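Local coordinates for probable sensor histidine kinase pdtas (Mycobacterium tuberculosis, PDB 2YKF), which acts as the cytosolic sensor kinase of a two-component system, probably autophosphorylating on a histidine when cyclic di-GMP rises under nutrient shortage to signal to PdtaR, at the interface of chains A and B. Residues are numbered along the deposited sequence; one frame, centred on the assembly and turned at random. Chains: chain A/B, Probable sensor histidine kinase pdtas.

Contact 1: the interface of chains A and B. Residues chain A 174-175, 178, 281; chain B 174-175, 261, 281.
A:Arg174 and A:Ser175 lie against B:Ser175 and B:Arg174 where the two chains run past each other in loops, part of a two-fold symmetric interface in the sensor region. A:Arg174 hides the most surface here (53 Å²), and it does so with its base: CB packs 3.8 Å from B:Ser175 CB, and the two-fold twin, A:Ser175 CB against B:Arg174 CB, repeats it. Its CG stands anti to the carbonyl carbon (chi1 -76°) and the chain then runs extended, carrying CD past the methyl B:Leu261 CD1 at 4.1 Å. The two serines meet the partner through CB, and their backbone carbonyls, not their hydroxyls, take part in the water links. Water 1 joins A:Arg174 O to B:Ser175 O, the latter at 2.7 Å, and water 2 makes the equivalent link between A:Ser175 O and B:Arg174 O. An arginine from strand 272-282 completes each bridge, so a carbonyl of each chain and a guanidinium share one water. B:Arg281, fully extended, also lies flat against A:Arg178, which arrives from the opposite direction with its chain bent at chi2. Their guanidinium planes stack 28° apart and offset toward the rim, an approach of like charges that water 1, accepting from B:Arg281 NH1, may ease. B:Arg281 NH1 lies 3.4 Å from A:Arg178 NH2 in this stack and hydrogen-bonds to water 1 at 2.7 Å.

Contact 2: the interface of chains A and B. Residues chain A 4-5, 71, 73; chain B 204-205.
A:Asp71 faces B:His204 and B:Arg205, and its carboxylate takes the salt bridge and a hydrogen bond across this patch. The salt bridge joins A:Asp71 to the guanidinium of B:Arg205, whose NH2 is placed between both oxygens; it lies 2.8 Å from OD1, while its modelled approach to OD2 is too short to be trusted. The two planes are turned 67° apart, so this is not a flat, paired grip. Among the hydrogen bonds, B:His204 ND1 donates to A:Asp71 OD2 over 2.7 Å, meeting the anti lone pair with the oxygen at the ring edge; carboxylate and imidazole are nearly coplanar (15°). B:Arg205 NH1 donates to the hydroxyl A:Ser4 OG at 2.7 Å, the oxygen lying in the guanidinium plane. Within chain A, the amide A:Val73 N reaches A:Asp71 OD1 over 3.0 Å from above the carboxylate plane and would help fix its rotation. Water 3 ties B:Arg205 NH1 (2.9 Å) to the carbonyl A:Val73 O. Apolar cover comes from A:Val73, whose CB sits over the centre of the guanidinium, 3.4 Å above its plane. B:Arg205 gets there by bending at chi2 (-47°) and chi3. Both chain B residues end helix 197-205 of the PAS-like domain; in chain A, A:Ser4 lies in the N-terminal segment ahead of helix 6-13, and A:Asp71 and A:Val73 in a GAF-domain loop before strand 76-77.

Contact 3: the interface of chains A and B. Residues chain A 180-181, 198, 281; chain B 32, 62, 178.
A:Gly180 meets B:Asn62 at the small apolar centre, with A:Gly180 CA 3.9 Å from B:Asn62 CG, the amide carbon. The amide oxygen B:Asn62 OD1 is modelled close to the carbonyl A:Gly180 O, a clash of two acceptors that makes this detail doubtful. That carbonyl is also held within chain A, by A:Asn198 ND2 at 2.7 Å in the carbonyl plane. Further out, A:Asp181 receives the polar grip. B:Arg178 takes its carboxylate end-on, NH1 to OD1 at 2.9 Å and NH2 to OD2 at 2.7 Å, both through syn lone pairs and with the two planes nearly coplanar (22°). The first of these bonds is almost straight, 172° at the hydrogen. B:Asn62 ND2 adds a second donor to OD1 at 3.0 Å, coming from above the carboxylate plane. With its CG anti to the carbonyl carbon (chi1 -62°), the aspartate points at the arginine from the opposite direction. At the rim, A:Arg281 NE forms a longer salt bridge within chain A to A:Asp181 OD2 (3.9 Å), so two stacked guanidinium groups converge on OD2 from the same side. The site ties 3-10 helix 179-181 of one chain to the GAF residue B:Asn62 and the loop residue B:Arg178 of the other, and may steady the paired sensor region.

Contact 1: the interface of chains A and B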
# COMPACT_ATOMS: atom_id res chain seq x y z
N ARG A 174 5.29 6.78 -7.84
CA ARG A 174 5.65 5.70 -6.90
C ARG A 174 5.24 6.03 -5.48
O ARG A 174 5.01 5.15 -4.68
CB ARG A 174 7.15 5.41 -6.95
CG ARG A 174 7.56 4.66 -8.15
CD ARG A 174 9.07 4.69 -8.30
NE ARG A 174 9.51 4.22 -9.61
CZ ARG A 174 10.70 4.50 -10.13
NH1 ARG A 174 11.55 5.26 -9.45
NH2 ARG A 174 11.05 4.02 -11.32
N SER A 175 5.17 7.33 -5.19
CA SER A 175 4.94 7.82 -3.84
C SER A 175 3.43 8.15 -3.52
O SER A 175 3.09 8.38 -2.34
CB SER A 175 5.81 9.07 -3.61
OG SER A 175 5.51 10.09 -4.59
N ARG A 178 -1.86 5.01 -1.37
CA ARG A 178 -2.64 3.86 -1.73
C ARG A 178 -4.03 4.11 -1.16
O ARG A 178 -4.22 4.89 -0.24
CB ARG A 178 -2.03 2.56 -1.14
CG ARG A 178 -0.47 2.41 -1.37
CD ARG A 178 -0.09 2.31 -2.88
NE ARG A 178 1.36 2.03 -3.00
CZ ARG A 178 1.89 0.80 -3.12
NH1 ARG A 178 1.10 -0.28 -3.16
NH2 ARG A 178 3.22 0.64 -3.23
N ARG A 281 -2.49 10.49 2.21
CA ARG A 281 -1.60 9.70 3.04
C ARG A 281 -0.90 10.68 3.98
O ARG A 281 -0.28 11.62 3.51
CB ARG A 281 -0.52 9.02 2.20
CG ARG A 281 0.37 8.14 3.12
CD ARG A 281 1.56 7.44 2.44
NE ARG A 281 2.06 6.49 3.44
CZ ARG A 281 3.26 5.88 3.44
NH1 ARG A 281 4.10 6.05 2.40
NH2 ARG A 281 3.55 5.02 4.43
N ARG B 174 8.93 7.42 0.86
CA ARG B 174 7.51 7.45 0.44
C ARG B 174 7.23 6.42 -0.64
O ARG B 174 6.12 5.96 -0.79
CB ARG B 174 7.12 8.83 -0.06
CG ARG B 174 6.93 9.81 1.04
CD ARG B 174 6.86 11.22 0.47
NE ARG B 174 6.97 12.23 1.52
CZ ARG B 174 7.32 13.50 1.28
NH1 ARG B 174 7.62 13.87 0.04
NH2 ARG B 174 7.38 14.39 2.27
N SER B 175 8.27 6.09 -1.41
CA SER B 175 8.14 5.24 -2.59
C SER B 175 8.46 3.71 -2.32
O SER B 175 8.18 2.87 -3.19
CB SER B 175 9.06 5.78 -3.70
OG SER B 175 10.43 5.83 -3.24
N LEU B 261 11.54 -2.14 -7.35
CA LEU B 261 12.09 -1.43 -6.19
C LEU B 261 12.24 -2.50 -5.12
O LEU B 261 11.33 -3.28 -4.93
CB LEU B 261 11.13 -0.38 -5.59
CG LEU B 261 10.84 0.89 -6.35
CD1 LEU B 261 9.85 1.75 -5.48
CD2 LEU B 261 12.16 1.58 -6.53
N ARG B 281 8.66 -4.33 -5.24
CA ARG B 281 7.49 -3.82 -5.93
C ARG B 281 7.88 -3.71 -7.41
O ARG B 281 8.86 -3.06 -7.72
CB ARG B 281 7.13 -2.42 -5.45
CG ARG B 281 5.86 -1.92 -6.18
CD ARG B 281 5.41 -0.49 -5.86
NE ARG B 281 4.06 -0.38 -6.45
CZ ARG B 281 3.39 0.76 -6.70
NH1 ARG B 281 3.91 1.95 -6.34
NH2 ARG B 281 2.15 0.68 -7.23
O HOH W 1 5.83 2.29 -4.48
O HOH W 2 3.39 6.92 -0.04

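Contact 2: the interface of chains A and B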
# COMPACT_ATOMS: atom_id res chain seq x y z
N SER A 4 9.00 -10.80 -20.74
CA SER A 4 7.79 -10.98 -19.95
C SER A 4 6.97 -9.72 -19.63
O SER A 4 5.88 -9.78 -19.04
CB SER A 4 8.09 -11.78 -18.67
OG SER A 4 7.04 -12.70 -18.40
N THR A 5 7.44 -8.58 -20.08
CA THR A 5 6.78 -7.35 -19.74
C THR A 5 5.52 -7.16 -20.62
O THR A 5 5.42 -7.74 -21.71
CB THR A 5 7.75 -6.15 -19.89
OG1 THR A 5 8.13 -6.03 -21.26
CG2 THR A 5 8.98 -6.34 -19.02
N ASP A 71 1.02 -17.22 -11.49
CA ASP A 71 1.27 -16.13 -12.40
C ASP A 71 0.58 -16.39 -13.75
O ASP A 71 0.99 -17.27 -14.49
CB ASP A 71 2.76 -15.92 -12.61
CG ASP A 71 3.08 -14.63 -13.39
OD1 ASP A 71 2.15 -13.97 -13.93
OD2 ASP A 71 4.30 -14.30 -13.50
N VAL A 73 0.40 -14.16 -16.41
CA VAL A 73 0.92 -13.35 -17.47
C VAL A 73 1.62 -14.24 -18.50
O VAL A 73 2.36 -15.15 -18.11
CB VAL A 73 1.92 -12.32 -16.95
CG1 VAL A 73 2.46 -11.54 -18.10
CG2 VAL A 73 1.20 -11.33 -15.94
N HIS B 204 9.35 -13.11 -12.16
CA HIS B 204 9.05 -13.56 -13.55
C HIS B 204 9.17 -12.44 -14.58
O HIS B 204 9.74 -12.62 -15.67
CB HIS B 204 7.62 -14.16 -13.67
CG HIS B 204 7.45 -15.43 -12.95
ND1 HIS B 204 6.23 -15.86 -12.48
CD2 HIS B 204 8.36 -16.39 -12.59
CE1 HIS B 204 6.39 -17.01 -11.83
NE2 HIS B 204 7.68 -17.35 -11.89
N ARG B 205 8.66 -11.26 -14.25
CA ARG B 205 8.76 -10.13 -15.18
C ARG B 205 10.23 -9.83 -15.39
O ARG B 205 10.62 -9.39 -16.47
CB ARG B 205 8.06 -8.87 -14.62
CG ARG B 205 6.52 -8.97 -14.51
CD ARG B 205 5.94 -9.57 -15.94
NE ARG B 205 5.07 -10.48 -15.36
CZ ARG B 205 5.07 -11.78 -15.30
NH1 ARG B 205 5.53 -12.66 -16.22
NH2 ARG B 205 4.26 -12.12 -14.40
O HOH W 3 4.53 -15.42 -16.34

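Contact 3: the interface of chains A and B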
# COMPACT_ATOMS: atom_id res chain seq x y z
N GLY A 180 -5.79 2.34 0.86
CA GLY A 180 -5.82 2.13 2.31
C GLY A 180 -5.28 3.25 3.15
O GLY A 180 -5.66 3.39 4.35
N ASP A 181 -4.35 4.04 2.59
CA ASP A 181 -3.81 5.20 3.31
C ASP A 181 -4.86 6.22 3.75
O ASP A 181 -4.67 6.92 4.75
CB ASP A 181 -2.70 5.91 2.47
CG ASP A 181 -1.49 4.99 2.20
OD1 ASP A 181 -1.19 4.06 3.01
OD2 ASP A 181 -0.81 5.19 1.17
N ASN A 198 -8.82 6.45 8.13
CA ASN A 198 -7.47 7.00 7.85
C ASN A 198 -7.48 8.39 7.33
O ASN A 198 -6.58 9.22 7.65
CB ASN A 198 -6.69 6.06 6.89
CG ASN A 198 -5.96 4.98 7.66
OD1 ASN A 198 -5.94 5.03 8.90
ND2 ASN A 198 -5.42 4.00 6.96
N ARG A 281 -2.49 10.49 2.21
CA ARG A 281 -1.60 9.70 3.04
C ARG A 281 -0.90 10.68 3.98
O ARG A 281 -0.28 11.62 3.51
CB ARG A 281 -0.52 9.02 2.20
CG ARG A 281 0.37 8.14 3.12
CD ARG A 281 1.56 7.44 2.44
NE ARG A 281 2.06 6.49 3.44
CZ ARG A 281 3.26 5.88 3.44
NH1 ARG A 281 4.10 6.05 2.40
NH2 ARG A 281 3.55 5.02 4.43
N GLN B 32 3.90 1.29 9.44
CA GLN B 32 2.93 0.76 8.47
C GLN B 32 3.24 -0.73 8.12
O GLN B 32 2.34 -1.56 7.95
CB GLN B 32 2.83 1.62 7.17
CG GLN B 32 1.58 1.14 6.26
CD GLN B 32 0.26 1.39 6.97
OE1 GLN B 32 -0.02 2.51 7.45
NE2 GLN B 32 -0.54 0.34 7.13
N ASN B 62 -3.25 -1.84 6.15
CA ASN B 62 -3.83 -1.74 4.83
C ASN B 62 -4.21 -3.07 4.26
O ASN B 62 -4.88 -3.09 3.25
CB ASN B 62 -2.86 -1.02 3.87
CG ASN B 62 -2.83 0.50 4.15
OD1 ASN B 62 -3.76 1.04 4.76
ND2 ASN B 62 -1.82 1.16 3.70
N ARG B 178 5.27 -1.61 -0.31
CA ARG B 178 4.49 -2.02 0.82
C ARG B 178 4.60 -3.54 0.88
O ARG B 178 4.92 -4.19 -0.10
CB ARG B 178 3.00 -1.59 0.66
CG ARG B 178 2.80 -0.08 0.23
CD ARG B 178 3.33 0.93 1.29
NE ARG B 178 2.98 2.31 0.87
CZ ARG B 178 1.89 2.97 1.27
NH1 ARG B 178 1.02 2.39 2.12
NH2 ARG B 178 1.65 4.21 0.84

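Contacts 1 and 3 are neighbours, the centres of their C-alpha atoms about 10 Å apart, and share A:Arg281 of strand 272-282. Contact 2 stands about 21 Å from contact 1 and 27 Å from contact 3. Helix 197-205 contributes to contacts 2 and 3, though from different chains. Contacts 2 and 3 set PAS-like elements against GAF elements of the other copy and recur with the chains exchanged, whereas contact 1 lies across the two-fold axis and brings both 174-175 loops together, flanked by PAS-like strands. The chains are thus pinned at centre and periphery, which would suit a signalling dimer, although the structure alone does not prove it.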